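PDB 5XC5: probable Rab-related GTPase from Acanthamoeba polyphaga mimivirus, which binds GTP together with magnesium as a Rab-family small GTPase and may take part in protein transport. Local coordinates for residues K7-G12 with M74-S79; P36-A41 with E66-I71; L115-K120 with D145-S150. The protein carries 1 engineered substitution. One frame throughout, in Å; residues are numbered along the deposited sequence.

Contact 1 (K7-G12 with M74-S79); sequences KIILIG and MYYTNS
Lys7, on strand 6-12, reaches across to the loop that precedes strand 81-87 and donates to two of its carbonyls. The setting is the Ras-type P-loop GTPase fold. Strand 6-12 lies inside its sheet and runs toward Gly12, assigned by similarity to the GTP-binding P-loop. The Lys7 side chain is extended throughout, with CG anti to the backbone N (chi1 175°). Lys7 CB lies 3.7 Å from Asn78 O. Lys7 CG passes 3.9 Å from Ser79 CA. CD returns to the Asn78 carbonyl, and Lys7 CE comes 3.2 Å from Tyr75 O. At the tip, Lys7 NZ donates to Thr77 O at 2.8 Å, nearly in line with that C=O bond. Lys7 NZ also donates to Tyr75 O at 2.9 Å, from above the carbonyl plane. A weak bond to a water, which reaches Met74 O, adds a third link. The amine is held by backbone oxygens, and the loop is pinned by its main chain. Further along the strand, Ile9 and Ile11 touch Tyr76. Each crosses its side chain at about a right angle. Ile9 CD1 meets the ring edge, in plane, 3.9 Å from Tyr76 CD1. Residues of helix 91-107, among them Trp100 and Leu104, touch this ring. The type II turn is tied by Tyr76 O, which accepts from Ser79 N and, at 2.8 Å, from Ser79 OG, both on one face of its plane.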
loop_
_atom_site.group_PDB
_atom_site.type_symbol
_atom_site.label_atom_id
_atom_site.label_comp_id
_atom_site.label_asym_id
_atom_site.label_seq_id
_atom_site.Cartn_x
_atom_site.Cartn_y
_atom_site.Cartn_z
ATOM N N LYS A 7 -3.697 -9.180 -9.016
ATOM C CA LYS A 7 -2.900 -7.973 -9.204
ATOM C C LYS A 7 -3.089 -7.017 -8.030
ATOM O O LYS A 7 -4.201 -6.556 -7.764
ATOM C CB LYS A 7 -3.240 -7.282 -10.523
ATOM C CG LYS A 7 -2.500 -5.949 -10.704
ATOM C CD LYS A 7 -2.652 -5.375 -12.106
ATOM C CE LYS A 7 -1.962 -4.016 -12.201
ATOM N NZ LYS A 7 -1.983 -3.461 -13.592
ATOM N N ILE A 8 -1.996 -6.736 -7.330
ATOM C CA ILE A 8 -1.957 -5.805 -6.209
ATOM C C ILE A 8 -0.985 -4.698 -6.581
ATOM O O ILE A 8 0.144 -4.981 -6.996
ATOM C CB ILE A 8 -1.458 -6.493 -4.920
ATOM C CG1 ILE A 8 -2.126 -7.853 -4.696
ATOM C CG2 ILE A 8 -1.590 -5.551 -3.703
ATOM C CD1 ILE A 8 -3.606 -7.789 -4.495
ATOM N N ILE A 9 -1.404 -3.443 -6.418
ATOM C CA ILE A 9 -0.493 -2.316 -6.619
ATOM C C ILE A 9 -0.308 -1.553 -5.313
ATOM O O ILE A 9 -1.224 -1.460 -4.487
ATOM C CB ILE A 9 -0.933 -1.357 -7.747
ATOM C CG1 ILE A 9 -2.253 -0.663 -7.399
ATOM C CG2 ILE A 9 -0.980 -2.075 -9.092
ATOM C CD1 ILE A 9 -2.660 0.392 -8.410
ATOM N N LEU A 10 0.885 -0.985 -5.140
ATOM C CA LEU A 10 1.163 -0.041 -4.063
ATOM C C LEU A 10 1.312 1.333 -4.686
ATOM O O LEU A 10 2.135 1.520 -5.595
ATOM C CB LEU A 10 2.446 -0.384 -3.306
ATOM C CG LEU A 10 2.381 -1.649 -2.465
ATOM C CD1 LEU A 10 2.782 -2.839 -3.305
ATOM C CD2 LEU A 10 3.267 -1.503 -1.213
ATOM N N ILE A 11 0.512 2.287 -4.203
ATOM C CA ILE A 11 0.575 3.673 -4.645
ATOM C C ILE A 11 0.629 4.575 -3.417
ATOM O O ILE A 11 0.260 4.174 -2.311
ATOM C CB ILE A 11 -0.597 4.062 -5.567
ATOM C CG1 ILE A 11 -1.918 4.025 -4.800
ATOM C CG2 ILE A 11 -0.678 3.120 -6.771
ATOM C CD1 ILE A 11 -3.162 4.330 -5.670
ATOM N N GLY A 12 1.116 5.786 -3.617
ATOM C CA GLY A 12 1.306 6.736 -2.536
ATOM C C GLY A 12 2.469 7.648 -2.856
ATOM O O GLY A 12 3.262 7.396 -3.758
ATOM N N MET A 74 -0.193 4.099 -15.568
ATOM C CA MET A 74 -0.338 2.987 -16.506
ATOM C C MET A 74 -0.456 1.641 -15.818
ATOM O O MET A 74 -0.663 0.632 -16.505
ATOM C CB MET A 74 0.837 2.991 -17.487
ATOM C CG MET A 74 0.897 4.242 -18.360
ATOM S SD MET A 74 -0.610 4.482 -19.331
ATOM C CE MET A 74 -0.537 3.058 -20.396
ATOM N N TYR A 75 -0.355 1.597 -14.491
ATOM C CA TYR A 75 -0.434 0.359 -13.733
ATOM C C TYR A 75 -1.740 0.211 -12.968
ATOM O O TYR A 75 -1.949 -0.826 -12.323
ATOM C CB TYR A 75 0.800 0.219 -12.825
ATOM C CG TYR A 75 2.027 0.031 -13.673
ATOM C CD1 TYR A 75 2.749 1.123 -14.135
ATOM C CD2 TYR A 75 2.422 -1.238 -14.084
ATOM C CE1 TYR A 75 3.851 0.958 -14.959
ATOM C CE2 TYR A 75 3.519 -1.415 -14.910
ATOM C CZ TYR A 75 4.234 -0.314 -15.340
ATOM O OH TYR A 75 5.327 -0.486 -16.161
ATOM N N TYR A 76 -2.635 1.202 -13.046
ATOM C CA TYR A 76 -3.904 1.133 -12.325
ATOM C C TYR A 76 -4.798 0.025 -12.862
ATOM O O TYR A 76 -5.472 -0.666 -12.088
ATOM C CB TYR A 76 -4.663 2.450 -12.468
ATOM C CG TYR A 76 -4.110 3.648 -11.735
ATOM C CD1 TYR A 76 -3.480 3.525 -10.498
ATOM C CD2 TYR A 76 -4.251 4.917 -12.269
ATOM C CE1 TYR A 76 -2.995 4.642 -9.835
ATOM C CE2 TYR A 76 -3.774 6.028 -11.613
ATOM C CZ TYR A 76 -3.150 5.888 -10.401
ATOM O OH TYR A 76 -2.661 7.007 -9.749
ATOM N N THR A 77 -4.860 -0.123 -14.183
ATOM C CA THR A 77 -5.916 -0.921 -14.788
ATOM C C THR A 77 -5.793 -2.383 -14.371
ATOM O O THR A 77 -4.690 -2.911 -14.202
ATOM C CB THR A 77 -5.885 -0.765 -16.312
ATOM O OG1 THR A 77 -7.001 -1.454 -16.890
ATOM C CG2 THR A 77 -4.597 -1.310 -16.892
ATOM N N ASN A 78 -6.944 -3.025 -14.170
ATOM C CA ASN A 78 -7.061 -4.438 -13.819
ATOM C C ASN A 78 -6.539 -4.766 -12.428
ATOM O O ASN A 78 -6.328 -5.945 -12.116
ATOM C CB ASN A 78 -6.436 -5.367 -14.867
ATOM C CG ASN A 78 -7.118 -5.262 -16.208
ATOM O OD1 ASN A 78 -8.345 -5.191 -16.284
ATOM N ND2 ASN A 78 -6.332 -5.242 -17.276
ATOM N N SER A 79 -6.322 -3.766 -11.578
ATOM C CA SER A 79 -5.906 -4.043 -10.212
ATOM C C SER A 79 -7.069 -4.650 -9.445
ATOM O O SER A 79 -8.203 -4.171 -9.542
ATOM C CB SER A 79 -5.473 -2.748 -9.535
ATOM O OG SER A 79 -4.292 -2.251 -10.130
HETATM O O HOH W 1 -0.360 -2.482 -16.018
#

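Contact 2 (P36-A41 with E66-I71); sequences PTIGAA and ERFRSI. With MG (magnesium ion), chain C; GTP (guanosine-5'-triphosphate), chain B; ACT (acetate ion), chain D.
Ile38 sets its CG2 methyl squarely on the ring of Phe68. Ile38 CG2 is 3.6 Å from the Phe68 ring centroid and only 5° off the ring normal, which makes this a close CH-pi contact. CG2 is anti to the Ile38 backbone N, and CG1 also touches the ring, near CE2. The opposite face of the Phe68 ring carries Arg67 CG, 3.8 Å above its plane. Phe68 is therefore sandwiched between a methyl and an alkyl chain. This is the tight part of the contact. No hydrogen bond joins the two segments; the contact is chiefly apolar.

The loose part lies toward Ile71. Ile71 CD1 is 4.0 Å from Ile38 CG2, and Ile71 CG2 is 4.1 Å from Gly39 CA. Gly39 is exposed and Ile71 partly so; this is the more solvent-accessible side. The Arg67 guanidinium has one face against Phe68 CE2, and Arg67 also binds an acetate. Arg67 N donates to an acetate O at 3.0 Å, and NH1 binds the same oxygen. The acetate probably comes from the crystallisation liquor.

On the nucleotide side, residues 36-41 are held firmly. Thr37 OG1 binds the magnesium ion at 2.1 Å, and Thr37 N donates to GTP O1G at 2.8 Å. Ser19 OG is a second protein ligand of the metal. Gly64 N, just ahead of residues 66-71, bonds to the GTP as well. The loop with Thr37 matches the effector region assigned by similarity. Its apolar meeting with residues 66-71 is the switch I-switch II interface of a small GTPase in its GTP-bound state.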
loop_
_atom_site.group_PDB
_atom_site.type_symbol
_atom_site.label_atom_id
_atom_site.label_comp_id
_atom_site.label_asym_id
_atom_site.label_seq_id
_atom_site.Cartn_x
_atom_site.Cartn_y
_atom_site.Cartn_z
ATOM N N PRO A 36 14.607 5.659 -4.799
ATOM C CA PRO A 36 13.284 6.059 -5.302
ATOM C C PRO A 36 12.882 5.266 -6.537
ATOM O O PRO A 36 13.685 5.004 -7.436
ATOM C CB PRO A 36 13.450 7.551 -5.624
ATOM C CG PRO A 36 14.582 7.992 -4.766
ATOM C CD PRO A 36 15.501 6.822 -4.628
ATOM N N THR A 37 11.621 4.874 -6.566
ATOM C CA THR A 37 11.101 4.074 -7.659
ATOM C C THR A 37 10.748 4.969 -8.839
ATOM O O THR A 37 10.212 6.072 -8.676
ATOM C CB THR A 37 9.871 3.311 -7.171
ATOM O OG1 THR A 37 10.213 2.620 -5.953
ATOM C CG2 THR A 37 9.383 2.294 -8.217
ATOM N N ILE A 38 11.086 4.507 -10.042
ATOM C CA ILE A 38 10.729 5.222 -11.264
ATOM C C ILE A 38 9.745 4.351 -12.041
ATOM O O ILE A 38 8.531 4.417 -11.793
ATOM C CB ILE A 38 11.969 5.615 -12.087
ATOM C CG1 ILE A 38 12.965 6.343 -11.186
ATOM C CG2 ILE A 38 11.557 6.504 -13.273
ATOM C CD1 ILE A 38 14.185 6.905 -11.913
ATOM N N GLY A 39 10.238 3.522 -12.947
ATOM C CA GLY A 39 9.373 2.509 -13.536
ATOM C C GLY A 39 8.869 1.565 -12.460
ATOM O O GLY A 39 9.592 1.223 -11.525
ATOM N N ALA A 40 7.624 1.115 -12.611
ATOM C CA ALA A 40 7.058 0.217 -11.615
ATOM C C ALA A 40 7.827 -1.098 -11.611
ATOM O O ALA A 40 8.278 -1.573 -12.655
ATOM C CB ALA A 40 5.576 -0.034 -11.906
ATOM N N ALA A 41 7.993 -1.674 -10.427
ATOM C CA ALA A 41 8.779 -2.885 -10.250
ATOM C C ALA A 41 7.864 -4.017 -9.812
ATOM O O ALA A 41 6.983 -3.829 -8.962
ATOM C CB ALA A 41 9.887 -2.667 -9.217
ATOM N N GLU A 66 6.266 13.035 -8.150
ATOM C CA GLU A 66 5.224 13.661 -8.949
ATOM C C GLU A 66 5.540 13.600 -10.434
ATOM O O GLU A 66 4.639 13.400 -11.254
ATOM C CB GLU A 66 4.985 15.096 -8.484
ATOM C CG GLU A 66 4.641 15.189 -7.005
ATOM C CD GLU A 66 4.127 16.556 -6.580
ATOM O OE1 GLU A 66 4.243 17.523 -7.368
ATOM O OE2 GLU A 66 3.615 16.653 -5.440
ATOM N N ARG A 67 6.815 13.751 -10.801
ATOM C CA ARG A 67 7.145 13.783 -12.222
ATOM C C ARG A 67 6.986 12.426 -12.898
ATOM O O ARG A 67 6.945 12.367 -14.131
ATOM C CB ARG A 67 8.524 14.415 -12.457
ATOM C CG ARG A 67 9.705 13.528 -12.173
ATOM C CD ARG A 67 10.965 14.378 -12.130
ATOM N NE ARG A 67 12.182 13.583 -11.990
ATOM C CZ ARG A 67 12.702 13.207 -10.829
ATOM N NH1 ARG A 67 12.108 13.532 -9.689
ATOM N NH2 ARG A 67 13.820 12.493 -10.809
ATOM N N PHE A 68 6.853 11.349 -12.122
ATOM C CA PHE A 68 6.685 10.003 -12.651
ATOM C C PHE A 68 5.252 9.497 -12.521
ATOM O O PHE A 68 4.992 8.306 -12.732
ATOM C CB PHE A 68 7.682 9.057 -11.978
ATOM C CG PHE A 68 9.130 9.445 -12.191
ATOM C CD1 PHE A 68 9.596 9.816 -13.449
ATOM C CD2 PHE A 68 10.029 9.439 -11.133
ATOM C CE1 PHE A 68 10.930 10.171 -13.655
ATOM C CE2 PHE A 68 11.371 9.793 -11.330
ATOM C CZ PHE A 68 11.820 10.164 -12.593
ATOM N N ARG A 69 4.300 10.389 -12.226
ATOM C CA ARG A 69 2.914 9.947 -12.114
ATOM C C ARG A 69 2.407 9.373 -13.422
ATOM O O ARG A 69 1.593 8.445 -13.406
ATOM C CB ARG A 69 2.015 11.081 -11.633
ATOM C CG ARG A 69 0.723 10.594 -10.992
ATOM C CD ARG A 69 0.566 11.263 -9.665
ATOM N NE ARG A 69 1.823 11.181 -8.943
ATOM C CZ ARG A 69 2.076 11.772 -7.785
ATOM N NH1 ARG A 69 1.151 12.508 -7.187
ATOM N NH2 ARG A 69 3.246 11.613 -7.231
ATOM N N SER A 70 2.888 9.883 -14.560
ATOM C CA SER A 70 2.379 9.359 -15.822
ATOM C C SER A 70 2.880 7.952 -16.112
ATOM O O SER A 70 2.337 7.302 -17.007
ATOM C CB SER A 70 2.641 10.314 -16.991
ATOM O OG SER A 70 4.012 10.346 -17.325
ATOM N N ILE A 71 3.884 7.469 -15.374
ATOM C CA ILE A 71 4.228 6.049 -15.391
ATOM C C ILE A 71 3.282 5.269 -14.497
ATOM O O ILE A 71 2.687 4.268 -14.910
ATOM C CB ILE A 71 5.682 5.820 -14.935
ATOM C CG1 ILE A 71 6.680 6.580 -15.803
ATOM C CG2 ILE A 71 5.992 4.315 -14.927
ATOM C CD1 ILE A 71 8.123 6.461 -15.304
HETATM MG MG MG C . 9.652 3.132 -4.005
HETATM P PG GTP B . 9.128 6.327 -3.867
HETATM O O1G GTP B . 9.598 5.079 -4.587
HETATM O O2G GTP B . 10.033 7.497 -4.118
HETATM O O3G GTP B . 7.679 6.652 -4.158
HETATM O O3B GTP B . 9.253 6.120 -2.244
HETATM P PB GTP B . 8.756 4.843 -1.374
HETATM O O1B GTP B . 8.978 3.551 -2.134
HETATM O O2B GTP B . 7.340 5.059 -0.916
HETATM O O3A GTP B . 9.623 4.926 -0.013
HETATM P PA GTP B . 10.949 4.049 0.327
HETATM O O1A GTP B . 10.568 2.595 0.633
HETATM O O2A GTP B . 12.023 4.266 -0.759
HETATM O "O5'" GTP B . 11.382 4.728 1.739
HETATM C "C5'" GTP B . 11.776 6.082 1.812
HETATM C "C4'" GTP B . 12.612 6.299 3.072
HETATM O "O4'" GTP B . 11.762 6.102 4.192
HETATM C "C3'" GTP B . 13.768 5.328 3.216
HETATM O "O3'" GTP B . 14.897 5.996 3.761
HETATM C "C2'" GTP B . 13.256 4.315 4.216
HETATM O "O2'" GTP B . 14.288 3.711 4.962
HETATM C "C1'" GTP B . 12.334 5.156 5.076
HETATM N N9 GTP B . 11.279 4.303 5.639
HETATM C C8 GTP B . 10.510 3.376 4.986
HETATM N N7 GTP B . 9.651 2.818 5.864
HETATM C C5 GTP B . 9.871 3.382 7.079
HETATM C C6 GTP B . 9.287 3.194 8.326
HETATM O O6 GTP B . 8.368 2.384 8.545
HETATM N N1 GTP B . 9.773 3.953 9.365
HETATM C C2 GTP B . 10.782 4.878 9.200
HETATM N N2 GTP B . 11.185 5.573 10.258
HETATM N N3 GTP B . 11.363 5.079 7.969
HETATM C C4 GTP B . 10.896 4.321 6.943
HETATM C C ACT D . 9.330 15.016 -8.103
HETATM O O ACT D . 9.221 14.476 -9.218
HETATM O OXT ACT D . 10.453 15.405 -7.762
HETATM C CH3 ACT D . 8.172 15.208 -7.215
HETATM O O HOH W 2 7.619 2.739 -4.581
HETATM O O HOH W 3 11.601 3.374 -3.303
#

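Contact 3 (L115-K120 with D145-S150); sequences LVVANK and DYVFAS. With GTP (guanosine-5'-triphosphate), chain B.
Val147 meets two side chains of the neighbouring strand, at different angles. It lies side by side with Val117 and points the same way, with Val147 CG1 3.8 Å from Val117 CG2. It crosses Leu115 at about a right angle, and the same CG1 touches Leu115 CD1. The torsion of Val147 sets CG1 between the backbone N and the carbonyl carbon (chi1 65°), where it can reach both. Val117 CG1 turns on to Ala149 CB. Helix 154-169 packs on this face through Leu160. On the other face, Ala118 CB comes 3.6 Å from Phe148 CD2, obliquely to the ring. Helix 132-141 lies on that side.

These strands are parallel neighbours and belong to a beta-alpha-beta unit, with helix 132-141 as the connection. Strand 145-148 is the outermost strand of the sheet at this end. Val116 N donates to Asp145 O at 2.8 Å, and Val116 O accepts from Val147 N. Ala118 repeats the pattern with Val147 O and Ala149 N.

At the C-terminal ends of the strands, the segments reach the guanine. Asn119 and Lys120 belong to the NKxD motif of GTPases, which Asp122 completes. The extended Lys120 chain lies over one face of the base, with Lys120 CG 3.5 Å from GTP C6. Lys120 NZ bonds to GTP O4' at 3.2 Å and to Gly15 O. Asn119 ND2 bonds to Val16 O and Ser151 OG, linking the P-loop to the base site. Ser150 OG is 3.2 Å from GTP O6 and also bonds to Asp122 OD1.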
loop_
_atom_site.group_PDB
_atom_site.type_symbol
_atom_site.label_atom_id
_atom_site.label_comp_id
_atom_site.label_asym_id
_atom_site.label_seq_id
_atom_site.Cartn_x
_atom_site.Cartn_y
_atom_site.Cartn_z
ATOM N N LEU A 115 -6.775 -0.643 0.716
ATOM C CA LEU A 115 -6.303 -0.599 2.095
ATOM C C LEU A 115 -5.315 0.551 2.232
ATOM O O LEU A 115 -4.267 0.553 1.580
ATOM C CB LEU A 115 -5.651 -1.931 2.468
ATOM C CG LEU A 115 -5.022 -2.019 3.860
ATOM C CD1 LEU A 115 -6.027 -1.679 4.948
ATOM C CD2 LEU A 115 -4.448 -3.419 4.060
ATOM N N VAL A 116 -5.678 1.545 3.046
ATOM C CA VAL A 116 -4.800 2.674 3.349
ATOM C C VAL A 116 -3.833 2.246 4.444
ATOM O O VAL A 116 -4.251 1.762 5.500
ATOM C CB VAL A 116 -5.632 3.887 3.797
ATOM C CG1 VAL A 116 -4.723 5.006 4.312
ATOM C CG2 VAL A 116 -6.524 4.378 2.653
ATOM N N VAL A 117 -2.538 2.433 4.200
ATOM C CA VAL A 117 -1.499 2.028 5.136
ATOM C C VAL A 117 -0.902 3.286 5.744
ATOM O O VAL A 117 -0.238 4.067 5.051
ATOM C CB VAL A 117 -0.401 1.193 4.463
ATOM C CG1 VAL A 117 0.681 0.792 5.475
ATOM C CG2 VAL A 117 -1.012 -0.032 3.789
ATOM N N ALA A 118 -1.122 3.468 7.043
ATOM C CA ALA A 118 -0.506 4.548 7.806
ATOM C C ALA A 118 0.857 4.034 8.256
ATOM O O ALA A 118 0.958 3.256 9.212
ATOM C CB ALA A 118 -1.397 4.903 8.994
ATOM N N ASN A 119 1.905 4.438 7.545
ATOM C CA ASN A 119 3.235 3.879 7.718
ATOM C C ASN A 119 4.114 4.790 8.569
ATOM O O ASN A 119 3.819 5.968 8.805
ATOM C CB ASN A 119 3.895 3.631 6.358
ATOM C CG ASN A 119 5.017 2.612 6.424
ATOM O OD1 ASN A 119 5.003 1.720 7.256
ATOM N ND2 ASN A 119 5.995 2.741 5.537
ATOM N N LYS A 120 5.227 4.206 9.015
ATOM C CA LYS A 120 6.252 4.850 9.848
ATOM C C LYS A 120 5.799 5.048 11.290
ATOM O O LYS A 120 6.247 5.978 11.969
ATOM C CB LYS A 120 6.841 6.133 9.241
ATOM C CG LYS A 120 7.224 5.973 7.777
ATOM C CD LYS A 120 8.205 7.028 7.346
ATOM C CE LYS A 120 8.490 6.947 5.839
ATOM N NZ LYS A 120 9.471 8.013 5.420
ATOM N N ASP A 145 -10.410 0.580 3.716
ATOM C CA ASP A 145 -9.993 0.130 5.034
ATOM C C ASP A 145 -8.661 0.791 5.377
ATOM O O ASP A 145 -8.041 1.449 4.540
ATOM C CB ASP A 145 -9.873 -1.401 5.006
ATOM C CG ASP A 145 -9.888 -2.042 6.391
ATOM O OD1 ASP A 145 -10.133 -1.366 7.412
ATOM O OD2 ASP A 145 -9.637 -3.266 6.443
ATOM N N TYR A 146 -8.219 0.608 6.620
ATOM C CA TYR A 146 -6.975 1.203 7.089
ATOM C C TYR A 146 -6.221 0.216 7.969
ATOM O O TYR A 146 -6.809 -0.694 8.567
ATOM C CB TYR A 146 -7.220 2.485 7.902
ATOM C CG TYR A 146 -8.030 2.227 9.149
ATOM C CD1 TYR A 146 -9.416 2.128 9.083
ATOM C CD2 TYR A 146 -7.414 2.043 10.386
ATOM C CE1 TYR A 146 -10.179 1.866 10.217
ATOM C CE2 TYR A 146 -8.165 1.781 11.528
ATOM C CZ TYR A 146 -9.547 1.692 11.436
ATOM O OH TYR A 146 -10.302 1.434 12.564
ATOM N N VAL A 147 -4.911 0.453 8.085
ATOM C CA VAL A 147 -4.031 -0.363 8.912
ATOM C C VAL A 147 -2.823 0.494 9.242
ATOM O O VAL A 147 -2.463 1.396 8.485
ATOM C CB VAL A 147 -3.642 -1.666 8.161
ATOM C CG1 VAL A 147 -2.816 -1.365 6.916
ATOM C CG2 VAL A 147 -2.918 -2.647 9.078
ATOM N N PHE A 148 -2.168 0.187 10.360
ATOM C CA PHE A 148 -0.972 0.899 10.794
ATOM C C PHE A 148 0.248 -0.006 10.674
ATOM O O PHE A 148 0.190 -1.192 11.020
ATOM C CB PHE A 148 -1.142 1.382 12.236
ATOM C CG PHE A 148 -2.147 2.497 12.374
ATOM C CD1 PHE A 148 -3.508 2.219 12.475
ATOM C CD2 PHE A 148 -1.737 3.814 12.374
ATOM C CE1 PHE A 148 -4.440 3.246 12.587
ATOM C CE2 PHE A 148 -2.660 4.846 12.504
ATOM C CZ PHE A 148 -4.012 4.555 12.606
ATOM N N ALA A 149 1.357 0.550 10.179
ATOM C CA ALA A 149 2.530 -0.278 9.929
ATOM C C ALA A 149 3.831 0.500 10.087
ATOM O O ALA A 149 3.855 1.733 10.153
ATOM C CB ALA A 149 2.468 -0.914 8.534
ATOM N N SER A 150 4.922 -0.265 10.190
ATOM C CA SER A 150 6.282 0.217 10.007
ATOM C C SER A 150 6.995 -0.786 9.118
ATOM O O SER A 150 6.946 -1.989 9.391
ATOM C CB SER A 150 7.019 0.291 11.343
ATOM O OG SER A 150 8.405 0.543 11.129
HETATM P PG GTP B . 9.128 6.327 -3.867
HETATM O O1G GTP B . 9.598 5.079 -4.587
HETATM O O2G GTP B . 10.033 7.497 -4.118
HETATM O O3G GTP B . 7.679 6.652 -4.158
HETATM O O3B GTP B . 9.253 6.120 -2.244
HETATM P PB GTP B . 8.756 4.843 -1.374
HETATM O O1B GTP B . 8.978 3.551 -2.134
HETATM O O2B GTP B . 7.340 5.059 -0.916
HETATM O O3A GTP B . 9.623 4.926 -0.013
HETATM P PA GTP B . 10.949 4.049 0.327
HETATM O O1A GTP B . 10.568 2.595 0.633
HETATM O O2A GTP B . 12.023 4.266 -0.759
HETATM O "O5'" GTP B . 11.382 4.728 1.739
HETATM C "C5'" GTP B . 11.776 6.082 1.812
HETATM C "C4'" GTP B . 12.612 6.299 3.072
HETATM O "O4'" GTP B . 11.762 6.102 4.192
HETATM C "C3'" GTP B . 13.768 5.328 3.216
HETATM O "O3'" GTP B . 14.897 5.996 3.761
HETATM C "C2'" GTP B . 13.256 4.315 4.216
HETATM O "O2'" GTP B . 14.288 3.711 4.962
HETATM C "C1'" GTP B . 12.334 5.156 5.076
HETATM N N9 GTP B . 11.279 4.303 5.639
HETATM C C8 GTP B . 10.510 3.376 4.986
HETATM N N7 GTP B . 9.651 2.818 5.864
HETATM C C5 GTP B . 9.871 3.382 7.079
HETATM C C6 GTP B . 9.287 3.194 8.326
HETATM O O6 GTP B . 8.368 2.384 8.545
HETATM N N1 GTP B . 9.773 3.953 9.365
HETATM C C2 GTP B . 10.782 4.878 9.200
HETATM N N2 GTP B . 11.185 5.573 10.258
HETATM N N3 GTP B . 11.363 5.079 7.969
HETATM C C4 GTP B . 10.896 4.321 6.943
#

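Contacts 1 and 2 are neighbours, with centres about 12 Å apart. They touch where Tyr75 CE1 packs 3.6 Å from Ala40 CB, so the loop after helix 69-72 meets the probable effector region. Contact 2 is nested in the chain loop closed by contact 1. Contact 3 opens later. Its centre is about 17 Å from that of contact 1, yet both reach the same sheet. Contacts 2 and 3 touch the same GTP from centres about 21 Å apart: contact 2 at the phosphates and magnesium, contact 3 at the base and ribose. In contact 1 the touching side chains stand back, Ile11 about 9 Å from GTP, but the strand leads to Gly12 of the predicted GTP-binding loop.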